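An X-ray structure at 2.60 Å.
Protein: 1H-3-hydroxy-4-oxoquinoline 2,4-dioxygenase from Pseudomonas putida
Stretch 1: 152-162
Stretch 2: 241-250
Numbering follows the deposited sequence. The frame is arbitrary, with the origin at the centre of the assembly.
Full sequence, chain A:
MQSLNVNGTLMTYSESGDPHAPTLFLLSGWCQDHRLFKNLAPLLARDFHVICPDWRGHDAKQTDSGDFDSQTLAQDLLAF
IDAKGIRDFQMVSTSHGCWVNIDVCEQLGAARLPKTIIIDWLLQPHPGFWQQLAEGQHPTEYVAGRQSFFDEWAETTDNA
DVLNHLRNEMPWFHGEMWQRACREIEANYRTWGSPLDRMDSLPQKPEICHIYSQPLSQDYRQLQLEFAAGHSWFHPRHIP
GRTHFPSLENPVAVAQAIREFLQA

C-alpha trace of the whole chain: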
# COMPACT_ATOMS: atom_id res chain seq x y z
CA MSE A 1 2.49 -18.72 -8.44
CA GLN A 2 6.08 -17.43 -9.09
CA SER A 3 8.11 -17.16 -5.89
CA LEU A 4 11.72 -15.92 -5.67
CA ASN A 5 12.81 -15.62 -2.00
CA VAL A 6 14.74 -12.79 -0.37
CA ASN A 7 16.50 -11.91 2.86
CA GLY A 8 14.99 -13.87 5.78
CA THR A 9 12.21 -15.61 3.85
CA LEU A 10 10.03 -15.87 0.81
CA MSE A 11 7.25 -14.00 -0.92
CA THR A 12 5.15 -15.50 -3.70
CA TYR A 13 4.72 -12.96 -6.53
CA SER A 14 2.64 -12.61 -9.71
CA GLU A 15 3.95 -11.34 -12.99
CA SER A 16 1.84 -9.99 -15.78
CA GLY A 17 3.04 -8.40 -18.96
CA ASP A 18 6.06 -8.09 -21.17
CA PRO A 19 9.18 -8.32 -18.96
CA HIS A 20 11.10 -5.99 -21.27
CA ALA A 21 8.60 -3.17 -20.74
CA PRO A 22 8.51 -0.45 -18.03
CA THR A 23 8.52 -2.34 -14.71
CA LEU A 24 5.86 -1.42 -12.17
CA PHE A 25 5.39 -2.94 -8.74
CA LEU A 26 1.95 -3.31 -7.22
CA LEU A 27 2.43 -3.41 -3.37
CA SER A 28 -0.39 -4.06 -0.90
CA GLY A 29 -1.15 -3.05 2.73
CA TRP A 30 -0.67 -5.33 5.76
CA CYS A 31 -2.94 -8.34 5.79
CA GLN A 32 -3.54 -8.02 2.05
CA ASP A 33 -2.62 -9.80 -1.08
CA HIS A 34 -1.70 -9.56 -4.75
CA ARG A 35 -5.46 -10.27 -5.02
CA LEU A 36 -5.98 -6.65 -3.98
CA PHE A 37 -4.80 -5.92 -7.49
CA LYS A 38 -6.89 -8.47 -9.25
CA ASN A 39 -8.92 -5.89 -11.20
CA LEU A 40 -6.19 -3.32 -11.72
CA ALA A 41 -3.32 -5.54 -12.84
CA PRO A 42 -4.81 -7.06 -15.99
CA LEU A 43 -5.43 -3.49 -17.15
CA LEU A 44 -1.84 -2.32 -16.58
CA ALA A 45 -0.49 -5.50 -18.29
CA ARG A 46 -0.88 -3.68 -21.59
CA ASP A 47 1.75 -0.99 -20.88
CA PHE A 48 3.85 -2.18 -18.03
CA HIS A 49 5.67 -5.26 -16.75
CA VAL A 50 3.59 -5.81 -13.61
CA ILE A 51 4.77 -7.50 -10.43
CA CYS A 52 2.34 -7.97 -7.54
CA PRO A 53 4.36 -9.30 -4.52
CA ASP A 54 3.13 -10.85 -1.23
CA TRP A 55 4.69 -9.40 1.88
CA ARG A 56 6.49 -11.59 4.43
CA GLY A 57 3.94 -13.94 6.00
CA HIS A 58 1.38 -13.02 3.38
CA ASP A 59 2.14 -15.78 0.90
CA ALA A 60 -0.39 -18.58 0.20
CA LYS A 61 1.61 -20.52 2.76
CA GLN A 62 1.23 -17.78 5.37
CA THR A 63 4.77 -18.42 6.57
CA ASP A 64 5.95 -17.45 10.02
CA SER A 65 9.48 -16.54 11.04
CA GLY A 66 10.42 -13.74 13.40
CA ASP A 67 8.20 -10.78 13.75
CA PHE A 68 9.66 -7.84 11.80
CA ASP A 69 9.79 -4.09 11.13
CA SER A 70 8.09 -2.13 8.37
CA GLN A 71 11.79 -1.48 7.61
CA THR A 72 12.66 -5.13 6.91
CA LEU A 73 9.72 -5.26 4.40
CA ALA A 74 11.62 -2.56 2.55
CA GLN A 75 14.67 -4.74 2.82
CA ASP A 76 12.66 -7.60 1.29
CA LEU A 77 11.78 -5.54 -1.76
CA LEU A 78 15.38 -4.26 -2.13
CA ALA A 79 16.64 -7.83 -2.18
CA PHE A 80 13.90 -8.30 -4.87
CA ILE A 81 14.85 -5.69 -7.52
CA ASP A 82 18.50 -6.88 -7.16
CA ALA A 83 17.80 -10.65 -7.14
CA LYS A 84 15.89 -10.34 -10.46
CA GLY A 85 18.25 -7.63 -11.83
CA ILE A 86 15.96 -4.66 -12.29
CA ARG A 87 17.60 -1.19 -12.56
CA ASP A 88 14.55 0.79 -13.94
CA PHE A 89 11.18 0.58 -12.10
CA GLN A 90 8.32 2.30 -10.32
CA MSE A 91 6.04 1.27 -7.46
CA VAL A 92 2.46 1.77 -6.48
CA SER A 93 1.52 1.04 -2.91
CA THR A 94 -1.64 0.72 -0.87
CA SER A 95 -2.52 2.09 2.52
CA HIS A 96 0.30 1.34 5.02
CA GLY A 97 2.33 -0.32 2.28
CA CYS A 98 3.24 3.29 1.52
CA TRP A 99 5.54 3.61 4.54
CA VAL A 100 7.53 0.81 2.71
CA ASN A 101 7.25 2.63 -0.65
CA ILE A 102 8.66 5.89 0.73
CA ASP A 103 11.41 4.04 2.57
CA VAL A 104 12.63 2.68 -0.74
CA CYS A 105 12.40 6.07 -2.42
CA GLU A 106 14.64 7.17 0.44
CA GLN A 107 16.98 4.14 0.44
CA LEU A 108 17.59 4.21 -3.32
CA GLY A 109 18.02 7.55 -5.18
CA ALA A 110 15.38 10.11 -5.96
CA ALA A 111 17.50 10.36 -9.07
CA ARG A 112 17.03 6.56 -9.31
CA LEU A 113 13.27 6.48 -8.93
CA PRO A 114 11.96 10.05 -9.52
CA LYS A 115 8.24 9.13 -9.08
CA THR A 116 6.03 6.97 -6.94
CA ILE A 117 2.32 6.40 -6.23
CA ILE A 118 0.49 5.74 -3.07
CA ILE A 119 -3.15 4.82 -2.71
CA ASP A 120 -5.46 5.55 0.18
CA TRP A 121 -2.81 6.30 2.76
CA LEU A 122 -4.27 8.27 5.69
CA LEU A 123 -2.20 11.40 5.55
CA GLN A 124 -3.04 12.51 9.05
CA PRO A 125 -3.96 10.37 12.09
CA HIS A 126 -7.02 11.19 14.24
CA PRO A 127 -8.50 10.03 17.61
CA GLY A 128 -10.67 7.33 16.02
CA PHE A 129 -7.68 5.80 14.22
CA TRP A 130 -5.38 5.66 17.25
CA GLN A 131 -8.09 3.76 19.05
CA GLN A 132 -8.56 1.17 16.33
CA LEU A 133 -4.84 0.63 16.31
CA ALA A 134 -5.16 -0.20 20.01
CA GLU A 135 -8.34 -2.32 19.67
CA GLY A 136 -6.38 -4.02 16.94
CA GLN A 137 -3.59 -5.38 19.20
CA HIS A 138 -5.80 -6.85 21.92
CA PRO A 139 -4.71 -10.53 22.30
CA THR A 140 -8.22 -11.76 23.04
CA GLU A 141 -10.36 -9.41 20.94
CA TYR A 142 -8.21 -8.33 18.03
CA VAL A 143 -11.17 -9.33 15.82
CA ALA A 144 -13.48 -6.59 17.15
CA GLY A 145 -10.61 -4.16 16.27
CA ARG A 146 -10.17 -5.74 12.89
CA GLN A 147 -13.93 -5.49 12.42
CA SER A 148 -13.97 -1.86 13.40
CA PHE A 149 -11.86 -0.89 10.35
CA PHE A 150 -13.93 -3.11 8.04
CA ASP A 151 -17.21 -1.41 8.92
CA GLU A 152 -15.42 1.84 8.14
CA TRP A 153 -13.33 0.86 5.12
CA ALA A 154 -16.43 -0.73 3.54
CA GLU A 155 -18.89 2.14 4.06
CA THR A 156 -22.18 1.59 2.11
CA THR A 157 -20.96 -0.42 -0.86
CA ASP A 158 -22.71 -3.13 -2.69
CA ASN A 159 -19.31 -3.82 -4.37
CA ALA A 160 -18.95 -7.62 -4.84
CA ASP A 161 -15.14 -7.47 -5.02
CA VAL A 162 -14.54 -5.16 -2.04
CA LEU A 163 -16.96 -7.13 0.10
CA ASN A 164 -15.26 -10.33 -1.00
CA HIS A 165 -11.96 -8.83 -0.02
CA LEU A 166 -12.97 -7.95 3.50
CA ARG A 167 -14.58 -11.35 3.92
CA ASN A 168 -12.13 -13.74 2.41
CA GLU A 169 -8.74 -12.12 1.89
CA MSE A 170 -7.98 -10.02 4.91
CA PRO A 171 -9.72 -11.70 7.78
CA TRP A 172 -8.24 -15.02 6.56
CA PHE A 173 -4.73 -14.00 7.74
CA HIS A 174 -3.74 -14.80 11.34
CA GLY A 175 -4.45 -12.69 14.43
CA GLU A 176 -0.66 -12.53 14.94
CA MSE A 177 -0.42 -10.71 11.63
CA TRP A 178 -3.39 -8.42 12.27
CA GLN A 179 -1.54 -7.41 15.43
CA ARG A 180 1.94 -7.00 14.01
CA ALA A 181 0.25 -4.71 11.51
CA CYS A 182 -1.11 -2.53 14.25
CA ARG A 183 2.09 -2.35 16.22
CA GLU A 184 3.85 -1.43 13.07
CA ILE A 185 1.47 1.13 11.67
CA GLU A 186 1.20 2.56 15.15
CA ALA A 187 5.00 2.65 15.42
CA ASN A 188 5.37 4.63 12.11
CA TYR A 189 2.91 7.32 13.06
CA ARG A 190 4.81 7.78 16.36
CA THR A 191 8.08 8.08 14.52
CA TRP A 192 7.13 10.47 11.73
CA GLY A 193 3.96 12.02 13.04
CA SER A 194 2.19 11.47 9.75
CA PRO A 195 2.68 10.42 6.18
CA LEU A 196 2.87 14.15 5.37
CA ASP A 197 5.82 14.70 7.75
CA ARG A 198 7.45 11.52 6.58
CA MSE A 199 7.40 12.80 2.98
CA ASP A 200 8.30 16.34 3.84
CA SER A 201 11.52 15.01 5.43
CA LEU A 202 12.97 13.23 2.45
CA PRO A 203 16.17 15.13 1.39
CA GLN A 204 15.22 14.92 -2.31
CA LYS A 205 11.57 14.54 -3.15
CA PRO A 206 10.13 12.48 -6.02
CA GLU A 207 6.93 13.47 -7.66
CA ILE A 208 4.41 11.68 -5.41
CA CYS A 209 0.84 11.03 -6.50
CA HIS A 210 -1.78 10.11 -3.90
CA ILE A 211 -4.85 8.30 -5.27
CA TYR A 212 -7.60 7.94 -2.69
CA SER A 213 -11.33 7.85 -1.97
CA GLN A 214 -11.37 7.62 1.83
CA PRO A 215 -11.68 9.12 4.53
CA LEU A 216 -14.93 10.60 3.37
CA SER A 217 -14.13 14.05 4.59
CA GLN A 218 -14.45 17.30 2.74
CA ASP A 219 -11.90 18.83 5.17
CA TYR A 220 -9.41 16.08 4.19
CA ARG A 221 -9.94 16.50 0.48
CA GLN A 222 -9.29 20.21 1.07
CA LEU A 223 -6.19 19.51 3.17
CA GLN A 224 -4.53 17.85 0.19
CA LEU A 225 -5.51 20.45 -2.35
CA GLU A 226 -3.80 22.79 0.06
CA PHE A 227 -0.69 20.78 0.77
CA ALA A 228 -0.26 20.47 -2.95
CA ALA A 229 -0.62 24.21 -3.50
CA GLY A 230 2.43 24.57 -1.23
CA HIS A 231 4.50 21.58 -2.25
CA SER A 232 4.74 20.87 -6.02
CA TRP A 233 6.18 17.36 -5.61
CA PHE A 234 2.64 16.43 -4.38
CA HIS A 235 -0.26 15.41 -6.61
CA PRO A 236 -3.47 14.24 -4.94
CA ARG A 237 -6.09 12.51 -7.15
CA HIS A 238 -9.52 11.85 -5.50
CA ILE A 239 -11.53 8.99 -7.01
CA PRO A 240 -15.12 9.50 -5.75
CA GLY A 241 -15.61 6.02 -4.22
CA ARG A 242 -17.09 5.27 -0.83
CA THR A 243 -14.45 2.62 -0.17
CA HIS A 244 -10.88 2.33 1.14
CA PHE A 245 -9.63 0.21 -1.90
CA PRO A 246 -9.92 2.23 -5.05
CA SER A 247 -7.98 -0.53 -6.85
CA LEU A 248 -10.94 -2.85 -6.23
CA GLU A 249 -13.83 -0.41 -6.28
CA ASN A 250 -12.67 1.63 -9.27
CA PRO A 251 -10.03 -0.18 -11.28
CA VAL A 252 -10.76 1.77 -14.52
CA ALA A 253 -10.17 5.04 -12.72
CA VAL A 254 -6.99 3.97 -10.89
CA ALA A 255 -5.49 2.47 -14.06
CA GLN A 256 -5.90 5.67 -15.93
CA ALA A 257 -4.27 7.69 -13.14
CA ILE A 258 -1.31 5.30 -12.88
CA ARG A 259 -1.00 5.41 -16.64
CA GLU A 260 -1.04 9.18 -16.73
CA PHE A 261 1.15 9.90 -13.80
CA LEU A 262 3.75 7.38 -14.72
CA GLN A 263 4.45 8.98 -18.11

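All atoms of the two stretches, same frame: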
# COMPACT_ATOMS: atom_id res chain seq x y z
N GLU A 152 -15.82 0.54 8.64
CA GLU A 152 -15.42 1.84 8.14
C GLU A 152 -14.97 1.75 6.68
O GLU A 152 -15.63 2.28 5.79
CB GLU A 152 -14.30 2.41 9.00
CG GLU A 152 -13.77 3.75 8.47
CD GLU A 152 -12.68 4.34 9.36
OE1 GLU A 152 -12.90 4.45 10.60
OE2 GLU A 152 -11.59 4.70 8.82
N TRP A 153 -13.85 1.09 6.46
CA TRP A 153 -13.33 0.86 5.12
C TRP A 153 -14.40 0.51 4.07
O TRP A 153 -14.34 1.01 2.91
CB TRP A 153 -12.27 -0.24 5.19
CG TRP A 153 -10.98 0.23 5.86
CD1 TRP A 153 -10.60 1.52 6.11
CD2 TRP A 153 -9.89 -0.59 6.30
NE1 TRP A 153 -9.36 1.56 6.69
CE2 TRP A 153 -8.89 0.28 6.82
CE3 TRP A 153 -9.65 -1.97 6.31
CZ2 TRP A 153 -7.68 -0.19 7.36
CZ3 TRP A 153 -8.45 -2.43 6.83
CH2 TRP A 153 -7.48 -1.54 7.35
N ALA A 154 -15.37 -0.32 4.47
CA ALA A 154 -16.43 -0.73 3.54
C ALA A 154 -17.46 0.33 3.22
O ALA A 154 -18.01 0.31 2.14
CB ALA A 154 -17.13 -1.98 4.02
N GLU A 155 -17.75 1.22 4.16
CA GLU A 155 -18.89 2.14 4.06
C GLU A 155 -20.15 1.46 3.50
O GLU A 155 -20.40 0.33 3.85
CB GLU A 155 -18.52 3.37 3.29
CG GLU A 155 -19.24 4.58 3.84
CD GLU A 155 -20.14 5.25 2.82
OE1 GLU A 155 -20.49 6.43 3.04
OE2 GLU A 155 -20.47 4.63 1.78
N THR A 156 -20.90 2.11 2.62
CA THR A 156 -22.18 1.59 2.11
C THR A 156 -22.10 0.85 0.78
O THR A 156 -23.05 0.93 -0.01
CB THR A 156 -23.19 2.73 1.79
OG1 THR A 156 -22.79 3.93 2.45
CG2 THR A 156 -24.65 2.35 2.19
N THR A 157 -21.02 0.16 0.48
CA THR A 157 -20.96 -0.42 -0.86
C THR A 157 -21.66 -1.71 -0.99
O THR A 157 -21.75 -2.50 -0.05
CB THR A 157 -19.59 -0.64 -1.42
OG1 THR A 157 -18.68 -0.59 -0.34
CG2 THR A 157 -19.26 0.41 -2.51
N ASP A 158 -22.15 -1.90 -2.20
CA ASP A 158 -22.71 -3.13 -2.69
C ASP A 158 -21.58 -3.88 -3.44
O ASP A 158 -21.80 -5.00 -3.93
CB ASP A 158 -23.89 -2.80 -3.61
CG ASP A 158 -23.51 -1.82 -4.77
OD1 ASP A 158 -22.42 -1.14 -4.73
OD2 ASP A 158 -24.30 -1.74 -5.75
N ASN A 159 -20.38 -3.27 -3.52
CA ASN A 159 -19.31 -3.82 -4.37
C ASN A 159 -18.80 -5.27 -4.08
O ASN A 159 -18.04 -5.53 -3.11
CB ASN A 159 -18.14 -2.84 -4.50
CG ASN A 159 -17.16 -3.24 -5.63
OD1 ASN A 159 -16.97 -2.52 -6.61
ND2 ASN A 159 -16.54 -4.39 -5.47
N ALA A 160 -19.21 -6.19 -4.97
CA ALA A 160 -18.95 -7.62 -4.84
C ALA A 160 -17.51 -7.88 -4.44
O ALA A 160 -17.26 -8.61 -3.47
CB ALA A 160 -19.29 -8.33 -6.11
N ASP A 161 -16.58 -7.25 -5.15
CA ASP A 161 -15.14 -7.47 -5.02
C ASP A 161 -14.55 -6.90 -3.75
O ASP A 161 -13.59 -7.46 -3.22
CB ASP A 161 -14.37 -6.84 -6.18
CG ASP A 161 -14.75 -7.42 -7.54
OD1 ASP A 161 -15.26 -8.59 -7.62
OD2 ASP A 161 -14.49 -6.70 -8.55
N VAL A 162 -15.06 -5.77 -3.27
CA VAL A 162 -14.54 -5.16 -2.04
C VAL A 162 -15.03 -5.97 -0.87
O VAL A 162 -14.25 -6.34 0.02
CB VAL A 162 -15.01 -3.70 -1.88
CG1 VAL A 162 -14.65 -3.19 -0.54
CG2 VAL A 162 -14.36 -2.86 -2.92
N GLY A 241 -15.07 7.31 -4.68
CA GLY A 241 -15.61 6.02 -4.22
C GLY A 241 -16.13 6.23 -2.82
O GLY A 241 -16.06 7.33 -2.30
N ARG A 242 -16.67 5.18 -2.21
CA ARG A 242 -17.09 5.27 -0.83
C ARG A 242 -16.15 4.39 -0.01
O ARG A 242 -16.20 4.39 1.22
CB ARG A 242 -18.55 4.82 -0.68
CG ARG A 242 -19.45 5.21 -1.84
CD ARG A 242 -20.17 6.58 -1.64
NE ARG A 242 -19.33 7.71 -1.21
CZ ARG A 242 -19.46 8.32 -0.02
NH1 ARG A 242 -20.39 7.93 0.86
NH2 ARG A 242 -18.64 9.32 0.29
N THR A 243 -15.26 3.70 -0.71
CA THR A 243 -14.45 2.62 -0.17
C THR A 243 -13.00 3.00 0.06
O THR A 243 -12.50 3.98 -0.52
CB THR A 243 -14.56 1.44 -1.18
OG1 THR A 243 -15.63 0.61 -0.77
CG2 THR A 243 -13.24 0.63 -1.43
N HIS A 244 -12.32 2.20 0.87
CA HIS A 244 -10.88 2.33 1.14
C HIS A 244 -9.95 1.71 0.05
O HIS A 244 -8.75 1.98 0.08
CB HIS A 244 -10.61 1.77 2.57
CG HIS A 244 -9.17 1.77 3.02
ND1 HIS A 244 -8.40 2.91 3.11
CD2 HIS A 244 -8.39 0.76 3.48
CE1 HIS A 244 -7.20 2.60 3.58
NE2 HIS A 244 -7.17 1.30 3.82
N PHE A 245 -10.47 0.93 -0.90
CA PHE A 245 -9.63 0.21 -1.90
C PHE A 245 -10.03 0.61 -3.30
O PHE A 245 -10.76 -0.10 -4.00
CB PHE A 245 -9.78 -1.27 -1.75
CG PHE A 245 -10.05 -1.66 -0.35
CD1 PHE A 245 -11.35 -1.73 0.12
CD2 PHE A 245 -8.99 -1.95 0.51
CE1 PHE A 245 -11.63 -2.10 1.45
CE2 PHE A 245 -9.23 -2.33 1.84
CZ PHE A 245 -10.56 -2.41 2.32
N PRO A 246 -9.58 1.80 -3.71
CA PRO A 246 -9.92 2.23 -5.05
C PRO A 246 -9.44 1.25 -6.16
O PRO A 246 -9.98 1.22 -7.27
CB PRO A 246 -9.22 3.59 -5.17
CG PRO A 246 -8.29 3.71 -4.03
CD PRO A 246 -8.77 2.80 -2.96
N SER A 247 -8.45 0.43 -5.87
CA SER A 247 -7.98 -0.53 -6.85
C SER A 247 -9.01 -1.63 -7.08
O SER A 247 -8.97 -2.29 -8.09
CB SER A 247 -6.69 -1.13 -6.37
OG SER A 247 -6.90 -1.63 -5.05
N LEU A 248 -9.91 -1.83 -6.12
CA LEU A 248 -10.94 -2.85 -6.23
C LEU A 248 -12.21 -2.20 -6.67
O LEU A 248 -12.82 -2.65 -7.62
CB LEU A 248 -11.18 -3.50 -4.88
CG LEU A 248 -10.19 -4.55 -4.39
CD1 LEU A 248 -10.60 -5.00 -2.98
CD2 LEU A 248 -10.13 -5.73 -5.35
N GLU A 249 -12.60 -1.14 -5.96
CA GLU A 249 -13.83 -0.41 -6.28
C GLU A 249 -13.82 0.31 -7.68
O GLU A 249 -14.85 0.36 -8.38
CB GLU A 249 -14.16 0.59 -5.17
CG GLU A 249 -15.57 1.11 -5.28
CD GLU A 249 -15.90 2.20 -4.24
OE1 GLU A 249 -14.92 2.80 -3.68
OE2 GLU A 249 -17.13 2.44 -3.98
N ASN A 250 -12.69 0.87 -8.06
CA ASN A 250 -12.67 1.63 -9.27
C ASN A 250 -11.44 1.37 -10.11
O ASN A 250 -10.67 2.30 -10.37
CB ASN A 250 -12.82 3.11 -8.99
CG ASN A 250 -14.28 3.51 -8.71
OD1 ASN A 250 -15.21 3.19 -9.47
ND2 ASN A 250 -14.49 4.22 -7.59

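One backbone hydrogen bond, one salt bridge, an aromatic stack and a small apolar cluster join residues 152-162 to residues 241-250, burying 667 Å² summed over both sides. Trp153 O accepts a hydrogen bond from His244 N (3.1 Å, N-H...O angle 143°), and Thr243 CA approaches the same oxygen at 3.5 Å in a CA-H...O contact. Glu155, with positive phi, is the first residue after the helix to leave helical phi/psi. Next to this bond, the five-membered ring of Trp153 stacks face-to-face on the imidazole of His244, with centroids 3.7 Å apart, planes at 13°, and Trp153 CE2 3.4 Å from His244 CD2. Flat, polarizable rings suit this close packing, while His244 ND1 is satisfied elsewhere in the structure.

The type II' turn from Ala154 to Thr157 carries much of the polar contact. Glu155 points toward the other stretch and its carboxylate is shared: OE1 forms a salt bridge with Arg242 NH1 (2.6 Å), whereas OE2 accepts from Thr156 OG1 (2.5 Å) and Thr156 N (2.7 Å). The long Arg242 side chain lets this charge pair span a backbone separation of 6.1 Å between Glu155 CA and Arg242 CA. Ala154 O accepts from Thr157 OG1 (2.7 Å) and, weakly, from Thr157 N (3.4 Å), closing the turn. Thr157 OG1 also lies 3.3 Å from Thr243 OG1, and Thr157 CG2 lies 3.3 Å from Glu249 OE2. That same Glu249 OE2 accepts from Arg242 N (3.3 Å, 176°), so the extended Glu249 side chain ties the short helix 246-249 back to the loop that meets the first stretch. Gly241 has no side chain; an ideal CB there would fall 2.2 Å from Glu249 OE1.

Around Val162 the contact turns apolar. Buried Val162, in the second helix, places CG1 3.7 Å from Phe245 CD1 and CG2 3.8 Å from Leu248 CB, its branched side chain reaching both neighbours. Phe245 CZ also comes within 4.0 Å of Trp153 CB, so the phenyl ring bridges the two helical segments of the first stretch. Phe245 O, meanwhile, accepts from Leu248 N and Glu249 N (both 2.9 Å), so this carbonyl is satisfied beside the nonpolar packing. Leu248 CD1 reaches 3.9 Å from Asp161 O, and both carboxylate oxygens of Asp161 are hydrogen-bonded elsewhere in the structure.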